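Local coordinates for YcaO (Methanopyrus kandleri, PDB 6CIB), which binds ATP-type nucleotides and magnesium and probably uses ATP to drive thioamidation of a peptide backbone, as some YcaO enzymes do, at residues P181-H187 against E296-D302; V218-V222 against A244-A248; R52-Y56 against R82-P87. All coordinates share one frame; numbering follows the deposited sequence.

How the interactions relate
Along the chain, interaction 3 closes first; interaction 1 then opens a long loop, and interaction 2 is nested inside it. Interactions 1 and 2 are neighbours, their centres about 12 Å apart, and share a hydrophobic core: Val245 on helix 241-260 packs against Leu184 of the parallel strand pair and Val186 and Ile301 just after it, while Val219 on strand 217-224 also meets Leu184. Interaction 3 lies on the other side of the chain's centre, about 40 Å from interaction 1 and about 29 Å from interaction 2 between centres. Side chains of interactions 2 (Ala248) and 3 (Arg82) come within about 10 and 8 Å of bound ADP; interaction 1 is remote from the annotated sites.

Interaction 1 of 3, residues P181-H187 against E296-D302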
ATOM      1  N   PRO A 181     -13.563  14.285   3.365  1.00 36.50           N
ATOM      2  CA  PRO A 181     -12.613  14.371   4.480  1.00 36.31           C
ATOM      3  C   PRO A 181     -12.081  15.796   4.677  1.00 35.68           C
ATOM      4  O   PRO A 181     -12.043  16.563   3.703  1.00 36.12           O
ATOM      5  CB  PRO A 181     -11.483  13.413   4.062  1.00 36.07           C
ATOM      6  CG  PRO A 181     -11.566  13.343   2.583  1.00 35.95           C
ATOM      7  CD  PRO A 181     -13.018  13.482   2.250  1.00 36.73           C
ATOM      8  N   PRO A 182     -11.693  16.159   5.927  1.00 35.95           N
ATOM      9  CA  PRO A 182     -11.125  17.490   6.165  1.00 35.94           C
ATOM     10  C   PRO A 182      -9.769  17.679   5.491  1.00 37.70           C
ATOM     11  O   PRO A 182      -9.018  16.706   5.318  1.00 36.06           O
ATOM     12  CB  PRO A 182     -10.959  17.530   7.690  1.00 35.33           C
ATOM     13  CG  PRO A 182     -10.845  16.102   8.094  1.00 35.10           C
ATOM     14  CD  PRO A 182     -11.754  15.366   7.172  1.00 34.25           C
ATOM     15  N   GLU A 183      -9.481  18.924   5.113  1.00 40.29           N
ATOM     16  CA  GLU A 183      -8.144  19.344   4.686  1.00 41.23           C
ATOM     17  C   GLU A 183      -7.150  19.191   5.839  1.00 41.54           C
ATOM     18  O   GLU A 183      -7.472  19.511   6.993  1.00 41.74           O
ATOM     19  CB  GLU A 183      -8.174  20.798   4.188  1.00 43.53           C
ATOM     20  CG  GLU A 183      -6.820  21.365   3.754  1.00 46.14           C
ATOM     21  CD  GLU A 183      -6.919  22.573   2.835  1.00 50.69           C
ATOM     22  OE1 GLU A 183      -7.893  23.354   2.939  1.00 51.42           O
ATOM     23  OE2 GLU A 183      -6.003  22.747   1.998  1.00 55.02           O
ATOM     24  N   LEU A 184      -5.958  18.681   5.528  1.00 39.90           N
ATOM     25  CA  LEU A 184      -4.884  18.586   6.514  1.00 39.81           C
ATOM     26  C   LEU A 184      -3.805  19.640   6.259  1.00 40.24           C
ATOM     27  O   LEU A 184      -3.200  19.669   5.183  1.00 39.86           O
ATOM     28  CB  LEU A 184      -4.288  17.171   6.572  1.00 37.74           C
ATOM     29  CG  LEU A 184      -3.109  16.975   7.537  1.00 38.01           C
ATOM     30  CD1 LEU A 184      -3.537  16.907   9.006  1.00 37.64           C
ATOM     31  CD2 LEU A 184      -2.334  15.734   7.148  1.00 37.07           C
ATOM     32  N   GLU A 185      -3.575  20.484   7.266  1.00 41.01           N
ATOM     33  CA  GLU A 185      -2.641  21.611   7.178  1.00 42.90           C
ATOM     34  C   GLU A 185      -1.277  21.191   7.731  1.00 41.47           C
ATOM     35  O   GLU A 185      -1.194  20.643   8.830  1.00 40.52           O
ATOM     36  CB  GLU A 185      -3.199  22.815   7.947  1.00 46.41           C
ATOM     37  CG  GLU A 185      -2.985  24.174   7.286  1.00 54.03           C
ATOM     38  CD  GLU A 185      -4.192  24.662   6.484  1.00 58.66           C
ATOM     39  OE1 GLU A 185      -5.347  24.442   6.917  1.00 62.60           O
ATOM     40  OE2 GLU A 185      -3.991  25.288   5.419  1.00 59.10           O
ATOM     41  N   VAL A 186      -0.224  21.431   6.948  1.00 41.00           N
ATOM     42  CA  VAL A 186       1.159  21.028   7.282  1.00 40.39           C
ATOM     43  C   VAL A 186       2.103  22.232   7.243  1.00 40.65           C
ATOM     44  O   VAL A 186       1.754  23.274   6.683  1.00 40.35           O
ATOM     45  CB  VAL A 186       1.701  19.909   6.343  1.00 39.75           C
ATOM     46  CG1 VAL A 186       0.961  18.596   6.560  1.00 39.19           C
ATOM     47  CG2 VAL A 186       1.639  20.329   4.877  1.00 39.11           C
ATOM     48  N   HIS A 187       3.292  22.073   7.825  1.00 42.64           N
ATOM     49  CA  HIS A 187       4.298  23.145   7.931  1.00 44.34           C
ATOM     50  C   HIS A 187       5.691  22.644   7.552  1.00 44.02           C
ATOM     51  O   HIS A 187       5.869  21.453   7.254  1.00 44.11           O
ATOM     52  CB  HIS A 187       4.320  23.715   9.355  1.00 48.34           C
ATOM     53  CG  HIS A 187       2.963  24.036   9.891  1.00 54.41           C
ATOM     54  ND1 HIS A 187       2.306  23.217  10.784  1.00 57.48           N
ATOM     55  CD2 HIS A 187       2.118  25.063   9.629  1.00 58.74           C
ATOM     56  CE1 HIS A 187       1.122  23.734  11.064  1.00 60.79           C
ATOM     57  NE2 HIS A 187       0.984  24.855  10.376  1.00 61.90           N
ATOM     58  N   GLU A 296     -14.637  18.935   4.213  1.00 48.73           N
ATOM     59  CA  GLU A 296     -15.462  19.303   5.366  1.00 50.32           C
ATOM     60  C   GLU A 296     -14.555  19.535   6.570  1.00 49.50           C
ATOM     61  O   GLU A 296     -14.159  18.583   7.261  1.00 48.79           O
ATOM     62  CB  GLU A 296     -16.489  18.198   5.669  1.00 56.39           C
ATOM     63  CG  GLU A 296     -17.697  18.622   6.505  1.00 63.32           C
ATOM     64  CD  GLU A 296     -18.997  18.703   5.706  1.00 68.40           C
ATOM     65  OE1 GLU A 296     -19.077  18.145   4.581  1.00 70.48           O
ATOM     66  OE2 GLU A 296     -19.961  19.318   6.216  1.00 70.78           O
ATOM     67  N   GLY A 297     -14.219  20.802   6.809  1.00 46.61           N
ATOM     68  CA  GLY A 297     -13.387  21.185   7.950  1.00 46.65           C
ATOM     69  C   GLY A 297     -11.890  21.181   7.682  1.00 47.95           C
ATOM     70  O   GLY A 297     -11.442  20.907   6.565  1.00 47.48           O
ATOM     71  N   THR A 298     -11.116  21.489   8.720  1.00 48.01           N
ATOM     72  CA  THR A 298      -9.658  21.557   8.622  1.00 48.84           C
ATOM     73  C   THR A 298      -9.002  20.972   9.868  1.00 47.96           C
ATOM     74  O   THR A 298      -9.520  21.137  10.973  1.00 49.27           O
ATOM     75  CB  THR A 298      -9.145  22.992   8.313  1.00 50.86           C
ATOM     76  OG1 THR A 298      -7.715  22.980   8.215  1.00 54.27           O
ATOM     77  CG2 THR A 298      -9.573  24.015   9.381  1.00 49.12           C
ATOM     78  N   VAL A 299      -7.880  20.276   9.675  1.00 47.08           N
ATOM     79  CA  VAL A 299      -7.112  19.671  10.774  1.00 44.96           C
ATOM     80  C   VAL A 299      -5.661  20.148  10.703  1.00 46.20           C
ATOM     81  O   VAL A 299      -5.060  20.161   9.626  1.00 46.10           O
ATOM     82  CB  VAL A 299      -7.179  18.117  10.756  1.00 44.42           C
ATOM     83  CG1 VAL A 299      -6.460  17.513  11.956  1.00 43.88           C
ATOM     84  CG2 VAL A 299      -8.617  17.630  10.746  1.00 45.72           C
ATOM     85  N   GLU A 300      -5.121  20.552  11.852  1.00 47.21           N
ATOM     86  CA  GLU A 300      -3.720  20.944  11.986  1.00 49.09           C
ATOM     87  C   GLU A 300      -2.897  19.713  12.338  1.00 47.11           C
ATOM     88  O   GLU A 300      -3.262  18.977  13.261  1.00 46.81           O
ATOM     89  CB  GLU A 300      -3.570  21.999  13.085  1.00 54.66           C
ATOM     90  CG  GLU A 300      -2.454  22.999  12.839  1.00 62.61           C
ATOM     91  CD  GLU A 300      -2.792  23.994  11.740  1.00 70.08           C
ATOM     92  OE1 GLU A 300      -1.986  24.125  10.792  1.00 74.68           O
ATOM     93  OE2 GLU A 300      -3.864  24.639  11.814  1.00 74.34           O
ATOM     94  N   ILE A 301      -1.794  19.488  11.616  1.00 42.93           N
ATOM     95  CA  ILE A 301      -0.985  18.273  11.815  1.00 41.36           C
ATOM     96  C   ILE A 301      -0.442  18.114  13.247  1.00 41.73           C
ATOM     97  O   ILE A 301      -0.422  17.002  13.783  1.00 38.03           O
ATOM     98  CB  ILE A 301       0.115  18.061  10.729  1.00 39.54           C
ATOM     99  CG1 ILE A 301       0.724  16.650  10.863  1.00 37.99           C
ATOM    100  CG2 ILE A 301       1.172  19.169  10.756  1.00 38.67           C
ATOM    101  CD1 ILE A 301       1.392  16.107   9.616  1.00 37.21           C
ATOM    102  N   ASP A 302      -0.054  19.234  13.860  1.00 45.76           N
ATOM    103  CA  ASP A 302       0.501  19.253  15.224  1.00 50.69           C
ATOM    104  C   ASP A 302      -0.512  18.855  16.303  1.00 50.06           C
ATOM    105  O   ASP A 302      -0.114  18.464  17.399  1.00 53.19           O
ATOM    106  CB  ASP A 302       1.108  20.623  15.546  1.00 55.45           C
ATOM    107  CG  ASP A 302       1.945  21.167  14.410  1.00 61.64           C
ATOM    108  OD1 ASP A 302       1.348  21.659  13.419  1.00 65.35           O
ATOM    109  OD2 ASP A 302       3.189  21.093  14.508  1.00 62.52           O
TER
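Glu183 to Glu185 and Thr298 to Glu300 pair as two short parallel strands, joined by alternating backbone bonds. Both backbone polar atoms of Val299 are used by the neighbouring strand: its N donates to Glu183 O at 2.8 Å, and its O accepts from Glu185 N at 2.8 Å in an almost straight bond (175°). Gly297 O receives Glu183 N, and Ile301 N closes the ladder on Glu185 O at 3.1 Å. Gly297 has a positive phi (89°), which suits a residue without a side chain.

Polar side chains occupy one face. Thr298 OG1, anti to its own N (chi1 -179°), donates to Glu185 OE1 at 3.1 Å. Replacing Glu185 with an alanine would probably leave this hydroxyl without its carboxylate acceptor and strip away the CG packed 3.6 Å from Glu300 OE1. Beyond it, Glu300 OE1 and Asp302 OD1 lie near the edge of the His187 ring.

Leu184 and Val299 take the other face, CD1 against CG1, and apolar contacts continue at the ends: Pro182 CG lies alongside Val299 CG2 at 3.8 Å, and Val186 CG1 meets Ile301 CD1 at 4.0 Å. Val245 of helix 241-260 packs on Leu184, Val186 and Ile301, while strand 203-209 bonds Pro182 and Leu184 through Leu208 and Leu206.

Interaction 2 of 3, residues V218-V222 against A244-A248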
ATOM      1  N   VAL A 218      -4.348   8.097   8.275  1.00 28.32           N
ATOM      2  CA  VAL A 218      -4.358   7.927   6.822  1.00 26.65           C
ATOM      3  C   VAL A 218      -4.524   9.296   6.153  1.00 26.98           C
ATOM      4  O   VAL A 218      -5.446  10.053   6.492  1.00 26.21           O
ATOM      5  CB  VAL A 218      -5.439   6.922   6.341  1.00 25.70           C
ATOM      6  CG1 VAL A 218      -5.358   6.710   4.833  1.00 23.95           C
ATOM      7  CG2 VAL A 218      -5.299   5.577   7.057  1.00 25.10           C
ATOM      8  N   VAL A 219      -3.609   9.605   5.229  1.00 26.73           N
ATOM      9  CA  VAL A 219      -3.583  10.883   4.510  1.00 27.13           C
ATOM     10  C   VAL A 219      -3.782  10.636   3.015  1.00 28.09           C
ATOM     11  O   VAL A 219      -3.211   9.706   2.451  1.00 27.95           O
ATOM     12  CB  VAL A 219      -2.268  11.675   4.783  1.00 27.00           C
ATOM     13  CG1 VAL A 219      -2.138  12.921   3.909  1.00 26.59           C
ATOM     14  CG2 VAL A 219      -2.179  12.082   6.245  1.00 26.33           C
ATOM     15  N   GLY A 220      -4.611  11.469   2.396  1.00 28.41           N
ATOM     16  CA  GLY A 220      -4.778  11.490   0.951  1.00 29.38           C
ATOM     17  C   GLY A 220      -4.273  12.794   0.375  1.00 30.61           C
ATOM     18  O   GLY A 220      -4.395  13.849   1.004  1.00 29.76           O
ATOM     19  N   ALA A 221      -3.678  12.707  -0.813  1.00 31.04           N
ATOM     20  CA  ALA A 221      -3.277  13.872  -1.593  1.00 31.71           C
ATOM     21  C   ALA A 221      -3.954  13.803  -2.951  1.00 34.38           C
ATOM     22  O   ALA A 221      -3.942  12.755  -3.599  1.00 34.76           O
ATOM     23  CB  ALA A 221      -1.766  13.937  -1.752  1.00 31.56           C
ATOM     24  N   VAL A 222      -4.561  14.913  -3.364  1.00 34.13           N
ATOM     25  CA  VAL A 222      -5.226  14.992  -4.668  1.00 35.47           C
ATOM     26  C   VAL A 222      -4.683  16.171  -5.470  1.00 33.96           C
ATOM     27  O   VAL A 222      -4.363  17.222  -4.906  1.00 33.01           O
ATOM     28  CB  VAL A 222      -6.787  15.041  -4.579  1.00 36.92           C
ATOM     29  CG1 VAL A 222      -7.344  13.699  -4.138  1.00 38.52           C
ATOM     30  CG2 VAL A 222      -7.278  16.153  -3.658  1.00 36.42           C
ATOM     31  N   ALA A 244       2.768   9.550   7.012  1.00 28.15           N
ATOM     32  CA  ALA A 244       1.541   9.406   6.214  1.00 27.75           C
ATOM     33  C   ALA A 244       1.410  10.494   5.141  1.00 27.53           C
ATOM     34  O   ALA A 244       1.027  10.197   4.003  1.00 27.35           O
ATOM     35  CB  ALA A 244       0.306   9.385   7.117  1.00 27.22           C
ATOM     36  N   VAL A 245       1.742  11.737   5.505  1.00 26.17           N
ATOM     37  CA  VAL A 245       1.742  12.873   4.567  1.00 26.28           C
ATOM     38  C   VAL A 245       2.799  12.644   3.477  1.00 26.55           C
ATOM     39  O   VAL A 245       2.507  12.795   2.276  1.00 26.01           O
ATOM     40  CB  VAL A 245       2.025  14.217   5.291  1.00 26.74           C
ATOM     41  CG1 VAL A 245       2.170  15.376   4.308  1.00 25.78           C
ATOM     42  CG2 VAL A 245       0.925  14.527   6.288  1.00 26.76           C
ATOM     43  N   LEU A 246       4.015  12.292   3.908  1.00 25.94           N
ATOM     44  CA  LEU A 246       5.125  12.038   2.994  1.00 26.74           C
ATOM     45  C   LEU A 246       4.781  10.941   1.978  1.00 26.76           C
ATOM     46  O   LEU A 246       4.981  11.120   0.775  1.00 25.49           O
ATOM     47  CB  LEU A 246       6.415  11.694   3.759  1.00 26.49           C
ATOM     48  CG  LEU A 246       7.620  11.362   2.868  1.00 27.05           C
ATOM     49  CD1 LEU A 246       8.066  12.577   2.056  1.00 27.21           C
ATOM     50  CD2 LEU A 246       8.763  10.805   3.697  1.00 27.15           C
ATOM     51  N   ARG A 247       4.242   9.829   2.472  1.00 28.42           N
ATOM     52  CA  ARG A 247       3.836   8.720   1.608  1.00 29.82           C
ATOM     53  C   ARG A 247       2.832   9.126   0.536  1.00 28.02           C
ATOM     54  O   ARG A 247       2.992   8.755  -0.618  1.00 29.06           O
ATOM     55  CB  ARG A 247       3.279   7.575   2.437  1.00 31.87           C
ATOM     56  CG  ARG A 247       4.343   6.771   3.149  1.00 35.28           C
ATOM     57  CD  ARG A 247       3.711   5.820   4.149  1.00 36.61           C
ATOM     58  NE  ARG A 247       4.691   4.798   4.489  1.00 39.46           N
ATOM     59  CZ  ARG A 247       4.420   3.547   4.856  1.00 40.19           C
ATOM     60  NH1 ARG A 247       3.162   3.104   4.966  1.00 36.13           N
ATOM     61  NH2 ARG A 247       5.438   2.730   5.104  1.00 39.11           N
ATOM     62  N   ALA A 248       1.821   9.907   0.921  1.00 27.64           N
ATOM     63  CA  ALA A 248       0.797  10.405  -0.024  1.00 27.39           C
ATOM     64  C   ALA A 248       1.401  11.287  -1.128  1.00 27.23           C
ATOM     65  O   ALA A 248       1.083  11.115  -2.314  1.00 26.99           O
ATOM     66  CB  ALA A 248      -0.309  11.146   0.723  1.00 26.97           C
TER
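Val219 on strand 217-224, the middle strand of a three-stranded antiparallel sheet, packs against Ala244, Val245 and Ala248 of helix 241-260, which lies on one face of that strand. The helix segment runs 32° from the strand's direction, with axes 7.2 Å apart at closest approach. Between side chains the contact is wholly apolar. The two methyls of Val219 divide the work: CG2, anti to the carbonyl carbon, meets Ala244 CB at 3.8 Å and Val245 CG2 at 4.0 Å, whereas CG1, anti to the backbone N (chi1 173°), lies over Val245 CA and 4.1 Å from Ala248 CB. A branched valine thus touches two successive turns of the helix. Ala221 points to the same side, its CB 4.0 Å from Ala248 CB.

Backbone atoms join through van der Waals contact alone. Val219 CB sits 3.7 Å from Ala244 O, which accepts from Ala248 N, and Ala248 CB rests 3.7 Å from Val219 O. Backbone hydrogen bonds tie Val219 to Gly236 and Ala221 to Gly234 of strand 233-238.

Ala244 and Ala248, one turn apart, let the helix backbone come close to the sheet. With methyls and backbone atoms in van der Waals contact, cohesion here rests on shape fit and buried hydrocarbon.

Interaction 3 of 3, residues R52-Y56 against R82-P87; sequences RRSQY and RAAAEP
Near the C-terminal end of helix 68-85, Glu86 and Pro87 face the end of strand 45-54 and the turn after it, a surface corner of the three-stranded antiparallel sheet. Glu86 OE2 is the hub. Arg52 NH2 reaches Glu86 OE2 at 2.8 Å in a salt bridge (158° at the hydrogen), with NH1 adding a weak bond, and Ser54 OG donates to Glu86 OE2 at 2.9 Å. Arg52 and Ser54 approach from opposite faces of the carboxylate plane, while the oxygen lies at the edge of the guanidinium. One guanidinium face lies over the backbone of Arg82 and Ala83, and Arg52 NE is held by Val32 O.

Ser54 OG also accepts Tyr56 N at 3.1 Å, forming an ST turn; chi1 of 74° sets the hydroxyl between its own N and carbonyl carbon to serve both partners. The Tyr56 ring meets Glu86 by its edge: Tyr56 CD2 lies 3.4 Å from Glu86 CD, and Tyr56 OH 3.4 Å from Pro87 CD. A water 2.6 Å from Tyr56 OH donates to Pro87 O.

Arginine supplies the countercharge and serine the small bridging hydroxyl. Gathered on one oxygen, these donors would probably favour a charged Glu86 and restrict its carboxylate's rotation.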
ATOM      1  N   ARG A  52       9.702  -5.382 -16.218  1.00 31.10           N
ATOM      2  CA  ARG A  52       9.920  -6.732 -15.685  1.00 33.54           C
ATOM      3  C   ARG A  52       9.253  -7.799 -16.574  1.00 33.60           C
ATOM      4  O   ARG A  52       8.118  -7.615 -17.008  1.00 33.43           O
ATOM      5  CB  ARG A  52       9.347  -6.815 -14.262  1.00 33.48           C
ATOM      6  CG  ARG A  52       9.794  -8.031 -13.474  1.00 34.12           C
ATOM      7  CD  ARG A  52       9.016  -8.228 -12.181  1.00 36.11           C
ATOM      8  NE  ARG A  52       8.943  -9.660 -11.890  1.00 39.46           N
ATOM      9  CZ  ARG A  52       7.829 -10.378 -11.853  1.00 38.54           C
ATOM     10  NH1 ARG A  52       6.644  -9.815 -12.041  1.00 40.50           N
ATOM     11  NH2 ARG A  52       7.901 -11.672 -11.606  1.00 41.38           N
ATOM     12  N   ARG A  53       9.962  -8.905 -16.820  1.00 34.78           N
ATOM     13  CA  ARG A  53       9.445 -10.038 -17.601  1.00 36.06           C
ATOM     14  C   ARG A  53       9.241 -11.255 -16.724  1.00 34.59           C
ATOM     15  O   ARG A  53      10.115 -11.580 -15.920  1.00 35.23           O
ATOM     16  CB  ARG A  53      10.442 -10.451 -18.688  1.00 40.11           C
ATOM     17  CG  ARG A  53      10.465  -9.585 -19.921  1.00 45.37           C
ATOM     18  CD  ARG A  53      10.922 -10.418 -21.115  1.00 51.70           C
ATOM     19  NE  ARG A  53      11.697  -9.643 -22.084  1.00 57.76           N
ATOM     20  CZ  ARG A  53      11.205  -8.697 -22.890  1.00 61.75           C
ATOM     21  NH1 ARG A  53       9.915  -8.370 -22.858  1.00 64.38           N
ATOM     22  NH2 ARG A  53      12.017  -8.065 -23.730  1.00 62.72           N
ATOM     23  N   SER A  54       8.112 -11.943 -16.904  1.00 32.55           N
ATOM     24  CA  SER A  54       7.876 -13.269 -16.291  1.00 32.43           C
ATOM     25  C   SER A  54       7.047 -14.148 -17.231  1.00 31.88           C
ATOM     26  O   SER A  54       6.667 -13.706 -18.320  1.00 31.40           O
ATOM     27  CB  SER A  54       7.181 -13.129 -14.929  1.00 32.96           C
ATOM     28  OG  SER A  54       5.811 -12.775 -15.078  1.00 32.17           O
ATOM     29  N   GLN A  55       6.741 -15.372 -16.805  1.00 31.36           N
ATOM     30  CA  GLN A  55       5.805 -16.234 -17.553  1.00 33.09           C
ATOM     31  C   GLN A  55       4.430 -15.573 -17.725  1.00 33.41           C
ATOM     32  O   GLN A  55       3.661 -15.972 -18.593  1.00 33.82           O
ATOM     33  CB  GLN A  55       5.650 -17.606 -16.885  1.00 33.56           C
ATOM     34  CG  GLN A  55       4.804 -17.579 -15.626  1.00 34.77           C
ATOM     35  CD  GLN A  55       4.283 -18.933 -15.208  1.00 34.72           C
ATOM     36  OE1 GLN A  55       5.005 -19.726 -14.611  1.00 34.44           O
ATOM     37  NE2 GLN A  55       3.013 -19.191 -15.487  1.00 34.57           N
ATOM     38  N   TYR A  56       4.134 -14.561 -16.899  1.00 32.73           N
ATOM     39  CA  TYR A  56       2.835 -13.876 -16.933  1.00 32.48           C
ATOM     40  C   TYR A  56       2.802 -12.694 -17.890  1.00 32.73           C
ATOM     41  O   TYR A  56       1.741 -12.112 -18.130  1.00 35.15           O
ATOM     42  CB  TYR A  56       2.370 -13.509 -15.517  1.00 32.18           C
ATOM     43  CG  TYR A  56       2.188 -14.748 -14.666  1.00 32.24           C
ATOM     44  CD1 TYR A  56       1.062 -15.570 -14.827  1.00 31.89           C
ATOM     45  CD2 TYR A  56       3.160 -15.136 -13.741  1.00 32.58           C
ATOM     46  CE1 TYR A  56       0.895 -16.721 -14.069  1.00 31.36           C
ATOM     47  CE2 TYR A  56       3.008 -16.300 -12.983  1.00 32.07           C
ATOM     48  CZ  TYR A  56       1.872 -17.087 -13.155  1.00 31.27           C
ATOM     49  OH  TYR A  56       1.697 -18.241 -12.414  1.00 32.09           O
ATOM     50  N   ARG A  82       6.408  -8.724  -6.314  1.00 30.13           N
ATOM     51  CA  ARG A  82       5.575  -9.198  -7.422  1.00 31.68           C
ATOM     52  C   ARG A  82       5.985 -10.591  -7.910  1.00 30.99           C
ATOM     53  O   ARG A  82       5.120 -11.414  -8.212  1.00 31.70           O
ATOM     54  CB  ARG A  82       5.526  -8.183  -8.576  1.00 34.75           C
ATOM     55  CG  ARG A  82       4.778  -6.892  -8.254  1.00 37.90           C
ATOM     56  CD  ARG A  82       3.288  -7.106  -7.997  1.00 43.33           C
ATOM     57  NE  ARG A  82       2.555  -7.384  -9.240  1.00 49.80           N
ATOM     58  CZ  ARG A  82       2.002  -6.453 -10.016  1.00 49.35           C
ATOM     59  NH1 ARG A  82       2.077  -5.170  -9.683  1.00 52.64           N
ATOM     60  NH2 ARG A  82       1.368  -6.806 -11.124  1.00 53.81           N
ATOM     61  N   ALA A  83       7.290 -10.859  -7.960  1.00 30.04           N
ATOM     62  CA  ALA A  83       7.787 -12.198  -8.301  1.00 30.10           C
ATOM     63  C   ALA A  83       7.405 -13.226  -7.232  1.00 30.55           C
ATOM     64  O   ALA A  83       7.001 -14.344  -7.556  1.00 30.51           O
ATOM     65  CB  ALA A  83       9.286 -12.177  -8.522  1.00 28.94           C
ATOM     66  N   ALA A  84       7.513 -12.829  -5.963  1.00 29.92           N
ATOM     67  CA  ALA A  84       7.114 -13.670  -4.832  1.00 29.91           C
ATOM     68  C   ALA A  84       5.620 -14.003  -4.821  1.00 28.62           C
ATOM     69  O   ALA A  84       5.237 -15.098  -4.410  1.00 30.92           O
ATOM     70  CB  ALA A  84       7.516 -13.013  -3.522  1.00 30.00           C
ATOM     71  N   ALA A  85       4.797 -13.061  -5.280  1.00 27.26           N
ATOM     72  CA  ALA A  85       3.343 -13.191  -5.296  1.00 26.75           C
ATOM     73  C   ALA A  85       2.808 -14.089  -6.411  1.00 27.71           C
ATOM     74  O   ALA A  85       1.637 -14.480  -6.374  1.00 27.63           O
ATOM     75  CB  ALA A  85       2.688 -11.818  -5.392  1.00 26.10           C
ATOM     76  N   GLU A  86       3.646 -14.383  -7.406  1.00 27.59           N
ATOM     77  CA  GLU A  86       3.262 -15.285  -8.489  1.00 29.66           C
ATOM     78  C   GLU A  86       2.932 -16.676  -7.922  1.00 31.62           C
ATOM     79  O   GLU A  86       3.636 -17.152  -7.013  1.00 32.11           O
ATOM     80  CB  GLU A  86       4.345 -15.336  -9.581  1.00 29.47           C
ATOM     81  CG  GLU A  86       4.352 -14.084 -10.450  1.00 29.32           C
ATOM     82  CD  GLU A  86       5.471 -14.023 -11.489  1.00 30.10           C
ATOM     83  OE1 GLU A  86       6.276 -14.971 -11.634  1.00 29.98           O
ATOM     84  OE2 GLU A  86       5.530 -12.994 -12.183  1.00 31.26           O
ATOM     85  N   PRO A  87       1.841 -17.308  -8.417  1.00 32.63           N
ATOM     86  CA  PRO A  87       1.377 -18.607  -7.913  1.00 33.79           C
ATOM     87  C   PRO A  87       2.493 -19.629  -7.774  1.00 34.79           C
ATOM     88  O   PRO A  87       3.320 -19.779  -8.677  1.00 34.85           O
ATOM     89  CB  PRO A  87       0.370 -19.053  -8.967  1.00 33.86           C
ATOM     90  CG  PRO A  87      -0.197 -17.780  -9.468  1.00 34.50           C
ATOM     91  CD  PRO A  87       0.939 -16.790  -9.467  1.00 33.53           C
TER
HETATM   92  O   HOH W   1       3.789 -19.088 -11.170  1.00 37.38           O